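Local coordinates for uncharacterized hypothetical protein (Parabacteroides merdae, PDB 4EI0), which is of unknown function and belongs to the DUF4466 family, its chain built largely of antiparallel beta sheets, at residues N34-A39 with Y112-P117; G49-A54 with I99-D104. All blocks are in the same frame, centred on the assembly; numbering follows the deposited sequence.

Interaction 1: residues N34-A39 with Y112-P117; sequences NEIEFA and YYYIIP
Tyr113 lies in a groove formed by the acidic side chains of Glu35 and Glu37, the three running side by side on one face of an antiparallel strand pair. With Glu37 CG anti to the backbone N (chi1 -175°), CG lies 3.5 Å from Tyr113 CE1; the chain is extended beyond it, and CD comes to 3.4 Å from the same CE1. The CD1-CE1 side of the ring thus follows the Glu37 stem, while Glu35 brings its carboxylate, OE2 lying 3.6 Å from Tyr113 CD1. A ring with a hydroxyl tip suits a partly exposed face that carries carboxylates; Glu37 OE2 forms a salt bridge with Arg23. Beyond Glu35, Ile115 tucks its CD1 against Glu35 CB at 3.7 Å.

The other face, carrying Ile36, Phe38, Tyr112 and Tyr114, is buried and largely apolar. Ile116 crosses Ile36 at about a right angle, bringing CD1 to 3.7 Å from Ile36 CG1, and Phe38 CD1 reaches the edge of the Tyr112 ring at CD2, 3.8 Å away. Phe127 packs against Phe38 and Tyr114, whose hydroxyl bonds to Ile60 O. Side chains alternate between the two faces, as in a regular antiparallel pair of a sheet packed on a second sheet.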
loop_
_atom_site.group_PDB
_atom_site.type_symbol
_atom_site.label_atom_id
_atom_site.label_comp_id
_atom_site.label_asym_id
_atom_site.label_seq_id
_atom_site.Cartn_x
_atom_site.Cartn_y
_atom_site.Cartn_z
ATOM N N ASN B 34 23.832 12.764 -12.755
ATOM C CA ASN B 34 22.524 12.053 -12.852
ATOM C C ASN B 34 22.304 11.268 -11.540
ATOM O O ASN B 34 23.182 11.110 -10.698
ATOM C CB ASN B 34 22.525 10.992 -13.997
ATOM C CG ASN B 34 22.206 11.569 -15.368
ATOM O OD1 ASN B 34 21.972 12.733 -15.496
ATOM N ND2 ASN B 34 22.224 10.717 -16.407
ATOM N N GLU B 35 21.123 10.748 -11.400
ATOM C CA GLU B 35 20.802 9.966 -10.224
ATOM C C GLU B 35 20.893 8.463 -10.477
ATOM O O GLU B 35 20.706 8.003 -11.614
ATOM C CB GLU B 35 19.426 10.402 -9.724
ATOM C CG GLU B 35 18.287 10.083 -10.642
ATOM C CD GLU B 35 17.010 10.875 -10.336
ATOM O OE1 GLU B 35 17.026 12.005 -9.776
ATOM O OE2 GLU B 35 15.959 10.313 -10.661
ATOM N N ILE B 36 21.222 7.702 -9.431
ATOM C CA ILE B 36 20.993 6.255 -9.386
ATOM C C ILE B 36 19.889 6.094 -8.325
ATOM O O ILE B 36 19.999 6.583 -7.177
ATOM C CB ILE B 36 22.209 5.431 -8.953
ATOM C CG1 ILE B 36 23.436 5.864 -9.732
ATOM C CG2 ILE B 36 21.938 3.939 -9.095
ATOM C CD1 ILE B 36 24.654 5.009 -9.478
ATOM N N GLU B 37 18.808 5.470 -8.749
ATOM C CA GLU B 37 17.600 5.340 -7.948
ATOM C C GLU B 37 17.417 3.920 -7.454
ATOM O O GLU B 37 17.559 2.965 -8.233
ATOM C CB GLU B 37 16.409 5.682 -8.795
ATOM C CG GLU B 37 15.108 5.696 -8.012
ATOM C CD GLU B 37 13.906 5.959 -8.887
ATOM O OE1 GLU B 37 14.065 6.520 -9.995
ATOM O OE2 GLU B 37 12.799 5.607 -8.463
ATOM N N PHE B 38 17.076 3.800 -6.176
ATOM C CA PHE B 38 16.916 2.509 -5.504
ATOM C C PHE B 38 15.525 2.484 -4.813
ATOM O O PHE B 38 15.020 3.532 -4.404
ATOM C CB PHE B 38 18.021 2.295 -4.463
ATOM C CG PHE B 38 19.407 2.153 -5.028
ATOM C CD1 PHE B 38 20.165 3.262 -5.309
ATOM C CD2 PHE B 38 19.925 0.919 -5.297
ATOM C CE1 PHE B 38 21.438 3.128 -5.832
ATOM C CE2 PHE B 38 21.191 0.772 -5.834
ATOM C CZ PHE B 38 21.951 1.882 -6.095
ATOM N N ALA B 39 14.919 1.300 -4.691
ATOM C CA ALA B 39 13.675 1.109 -3.947
ATOM C C ALA B 39 14.003 0.169 -2.793
ATOM O O ALA B 39 14.332 -0.991 -3.028
ATOM C CB ALA B 39 12.583 0.523 -4.830
ATOM N N TYR B 112 15.437 5.922 -2.667
ATOM C CA TYR B 112 16.673 6.657 -2.429
ATOM C C TYR B 112 17.271 7.057 -3.766
ATOM O O TYR B 112 17.329 6.238 -4.703
ATOM C CB TYR B 112 17.647 5.779 -1.667
ATOM C CG TYR B 112 19.095 6.241 -1.589
ATOM C CD1 TYR B 112 19.487 7.259 -0.739
ATOM C CD2 TYR B 112 20.083 5.598 -2.307
ATOM C CE1 TYR B 112 20.799 7.670 -0.657
ATOM C CE2 TYR B 112 21.395 6.006 -2.246
ATOM C CZ TYR B 112 21.749 7.024 -1.415
ATOM O OH TYR B 112 23.056 7.389 -1.315
ATOM N N TYR B 113 17.705 8.306 -3.825
ATOM C CA TYR B 113 18.289 8.926 -4.999
ATOM C C TYR B 113 19.714 9.355 -4.674
ATOM O O TYR B 113 19.933 10.198 -3.808
ATOM C CB TYR B 113 17.440 10.129 -5.395
ATOM C CG TYR B 113 16.054 9.736 -5.820
ATOM C CD1 TYR B 113 15.774 9.413 -7.138
ATOM C CD2 TYR B 113 15.023 9.696 -4.908
ATOM C CE1 TYR B 113 14.499 9.069 -7.534
ATOM C CE2 TYR B 113 13.746 9.352 -5.282
ATOM C CZ TYR B 113 13.494 9.040 -6.589
ATOM O OH TYR B 113 12.254 8.671 -6.909
ATOM N N TYR B 114 20.689 8.711 -5.313
ATOM C CA TYR B 114 22.074 9.069 -5.179
ATOM C C TYR B 114 22.405 9.949 -6.376
ATOM O O TYR B 114 22.267 9.497 -7.515
ATOM C CB TYR B 114 22.937 7.837 -5.220
ATOM C CG TYR B 114 24.410 8.058 -5.201
ATOM C CD1 TYR B 114 25.064 8.329 -4.018
ATOM C CD2 TYR B 114 25.185 7.919 -6.346
ATOM C CE1 TYR B 114 26.450 8.475 -3.962
ATOM C CE2 TYR B 114 26.583 8.060 -6.302
ATOM C CZ TYR B 114 27.205 8.357 -5.128
ATOM O OH TYR B 114 28.546 8.500 -5.046
ATOM N N ILE B 115 22.856 11.185 -6.133
ATOM C CA ILE B 115 23.259 12.075 -7.247
ATOM C C ILE B 115 24.771 11.849 -7.410
ATOM O O ILE B 115 25.524 12.051 -6.487
ATOM C CB ILE B 115 22.924 13.542 -6.997
ATOM C CG1 ILE B 115 21.449 13.749 -6.638
ATOM C CG2 ILE B 115 23.191 14.374 -8.263
ATOM C CD1 ILE B 115 20.457 13.282 -7.693
ATOM N N ILE B 116 25.182 11.370 -8.590
ATOM C CA ILE B 116 26.548 10.940 -8.889
ATOM C C ILE B 116 27.455 12.145 -8.859
ATOM O O ILE B 116 27.197 13.107 -9.563
ATOM C CB ILE B 116 26.610 10.169 -10.273
ATOM C CG1 ILE B 116 25.695 8.951 -10.260
ATOM C CG2 ILE B 116 27.996 9.728 -10.625
ATOM C CD1 ILE B 116 25.362 8.360 -11.615
ATOM N N PRO B 117 28.504 12.134 -7.984
ATOM C CA PRO B 117 29.329 13.341 -7.810
ATOM C C PRO B 117 30.516 13.267 -8.765
ATOM O O PRO B 117 30.872 12.170 -9.197
ATOM C CB PRO B 117 29.826 13.200 -6.386
ATOM C CG PRO B 117 30.051 11.695 -6.262
ATOM C CD PRO B 117 28.888 11.097 -6.995
#

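Interaction 2: residues G49-A54 with I99-D104; sequences GKLSSA and IDFTVD
Leu51 covers one face of the Phe101 ring, and this apolar pair is the main side-chain contact between residues 49-54 and 99-104. Leu51 CB stands 3.8 Å from the ring centroid, only 7° off the ring normal, a CH-pi contact; its CD1 extends the overlap to Phe101 CZ at 3.7 Å. The two side chains lie side by side and point the same way. Phe101 also presents its ring edge to the backbone, CD1 lying 3.6 Å from both Ser52 C and Ser53 N. A flat ring suits this place because it can meet an aliphatic chain with its face and peptide groups with its rim. Farther along, the small CB of Ala54 meets Ile99 CG2 at 3.8 Å, a close fit between two buried apolar residues.

Among the backbone bonds, Ala54 and Ile99 form a reciprocal pair, and Phe101 N donates to Ser52 O at 2.8 Å from well above the carbonyl plane. A water donates to both Ser52 O and Phe101 O, bridging the strands where direct pairing ends.

Looser van der Waals approaches complete the contact: the Asp100 carboxylate brings OD1 to 3.5 Å from Ser53 CB, and Lys50 CD lies 4.2 Å from Asp104 CB. The Lys50 ammonium bonds to Asn46 O, outside the pair.

Strand 51-58 runs between 96-100 and 124-133; on the latter side Ser52 and Ser53 both face Lys132, a classic beta bulge. Leu51, Ala54 and Phe101 touch Met42 of strand 35-43, while Asp104 reaches the second subunit through backbone hydrogen bonds.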
loop_
_atom_site.group_PDB
_atom_site.type_symbol
_atom_site.label_atom_id
_atom_site.label_comp_id
_atom_site.label_asym_id
_atom_site.label_seq_id
_atom_site.Cartn_x
_atom_site.Cartn_y
_atom_site.Cartn_z
ATOM N N GLY B 49 6.336 -4.807 16.277
ATOM C CA GLY B 49 6.646 -3.409 16.443
ATOM C C GLY B 49 6.424 -2.679 15.131
ATOM O O GLY B 49 5.621 -3.099 14.309
ATOM N N LYS B 50 7.124 -1.570 14.971
ATOM C CA LYS B 50 6.955 -0.680 13.817
ATOM C C LYS B 50 8.310 -0.176 13.320
ATOM O O LYS B 50 9.308 -0.174 14.045
ATOM C CB LYS B 50 6.056 0.499 14.164
ATOM C CG LYS B 50 4.702 0.203 14.823
ATOM C CD LYS B 50 3.733 -0.429 13.878
ATOM C CE LYS B 50 2.414 -0.746 14.542
ATOM N NZ LYS B 50 2.576 -1.995 15.320
ATOM N N LEU B 51 8.344 0.280 12.079
ATOM C CA LEU B 51 9.573 0.794 11.492
ATOM C C LEU B 51 9.956 2.123 12.182
ATOM O O LEU B 51 9.110 2.985 12.329
ATOM C CB LEU B 51 9.387 0.972 9.971
ATOM C CG LEU B 51 9.081 -0.291 9.175
ATOM C CD1 LEU B 51 9.142 0.076 7.687
ATOM C CD2 LEU B 51 10.068 -1.443 9.468
ATOM N N SER B 52 11.263 2.305 12.533
ATOM C CA SER B 52 11.772 3.546 13.175
ATOM C C SER B 52 12.580 4.478 12.281
ATOM O O SER B 52 12.379 5.714 12.300
ATOM C CB SER B 52 12.627 3.186 14.398
ATOM O OG SER B 52 11.865 2.298 15.238
ATOM N N SER B 53 13.502 3.903 11.519
ATOM C CA SER B 53 14.431 4.697 10.684
ATOM C C SER B 53 15.093 3.848 9.623
ATOM O O SER B 53 15.145 2.620 9.727
ATOM C CB SER B 53 15.489 5.413 11.529
ATOM O OG SER B 53 16.363 4.493 12.167
ATOM N N ALA B 54 15.608 4.529 8.601
ATOM C CA ALA B 54 16.323 3.880 7.489
ATOM C C ALA B 54 17.594 4.688 7.194
ATOM O O ALA B 54 17.629 5.884 7.419
ATOM C CB ALA B 54 15.424 3.814 6.275
ATOM N N ILE B 99 16.856 8.730 7.466
ATOM C CA ILE B 99 15.490 9.223 7.469
ATOM C C ILE B 99 14.725 8.515 8.618
ATOM O O ILE B 99 14.918 7.321 8.840
ATOM C CB ILE B 99 14.805 9.003 6.121
ATOM C CG1 ILE B 99 13.511 9.807 6.064
ATOM C CG2 ILE B 99 14.593 7.505 5.916
ATOM C CD1 ILE B 99 12.888 9.898 4.681
ATOM N N ASP B 100 13.884 9.274 9.313
ATOM C CA ASP B 100 13.105 8.776 10.466
ATOM C C ASP B 100 11.665 8.602 10.092
ATOM O O ASP B 100 11.079 9.503 9.466
ATOM C CB ASP B 100 13.124 9.777 11.616
ATOM C CG ASP B 100 14.433 9.790 12.365
ATOM O OD1 ASP B 100 15.080 8.753 12.428
ATOM O OD2 ASP B 100 14.811 10.842 12.894
ATOM N N PHE B 101 11.061 7.494 10.533
ATOM C CA PHE B 101 9.631 7.351 10.350
ATOM C C PHE B 101 8.912 8.185 11.419
ATOM O O PHE B 101 9.271 8.145 12.566
ATOM C CB PHE B 101 9.233 5.891 10.447
ATOM C CG PHE B 101 9.627 5.081 9.260
ATOM C CD1 PHE B 101 10.889 4.572 9.159
ATOM C CD2 PHE B 101 8.704 4.780 8.284
ATOM C CE1 PHE B 101 11.256 3.831 8.079
ATOM C CE2 PHE B 101 9.068 4.064 7.178
ATOM C CZ PHE B 101 10.335 3.573 7.075
ATOM N N THR B 102 7.903 8.945 11.038
ATOM C CA THR B 102 7.073 9.677 12.003
ATOM C C THR B 102 5.669 9.094 12.005
ATOM O O THR B 102 4.834 9.592 12.702
ATOM C CB THR B 102 7.029 11.182 11.660
ATOM O OG1 THR B 102 6.731 11.309 10.262
ATOM C CG2 THR B 102 8.431 11.827 11.935
ATOM N N VAL B 103 5.393 8.056 11.209
ATOM C CA VAL B 103 4.054 7.431 11.131
ATOM C C VAL B 103 4.226 5.976 11.485
ATOM O O VAL B 103 5.225 5.319 11.059
ATOM C CB VAL B 103 3.409 7.623 9.734
ATOM C CG1 VAL B 103 2.114 6.790 9.551
ATOM C CG2 VAL B 103 3.105 9.117 9.456
ATOM N N ASP B 104 3.276 5.420 12.237
ATOM C CA ASP B 104 3.375 4.005 12.589
ATOM C C ASP B 104 3.078 3.176 11.324
ATOM O O ASP B 104 1.960 3.258 10.737
ATOM C CB ASP B 104 2.343 3.563 13.632
ATOM C CG ASP B 104 2.672 4.038 15.031
ATOM O OD1 ASP B 104 3.739 4.665 15.230
ATOM O OD2 ASP B 104 1.838 3.761 15.937
HETATM O O HOH W 1 6.629 3.314 12.059
HETATM O O HOH W 2 11.154 6.830 14.459
#

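Interactions 1 and 2 belong to two different five-stranded antiparallel sheets that pack against each other. Their centres are 22 Å apart and their nearest atoms about 8 Å, so they do not touch directly, but two of the crossings between the sheets join the contacts: 35-43 to 51-58 and 96-100 to 107-115. Side chains of interaction 2 rest on Met42, Ala108 and Leu110, which lie on the two strands paired in interaction 1; in return, Tyr112 and Tyr114 touch Val56 and Ser58 of strand 51-58. The centre of interaction 1 lies about 12 Å, and that of interaction 2 about 33 Å, from the centre of the chain, the latter beside the second subunit.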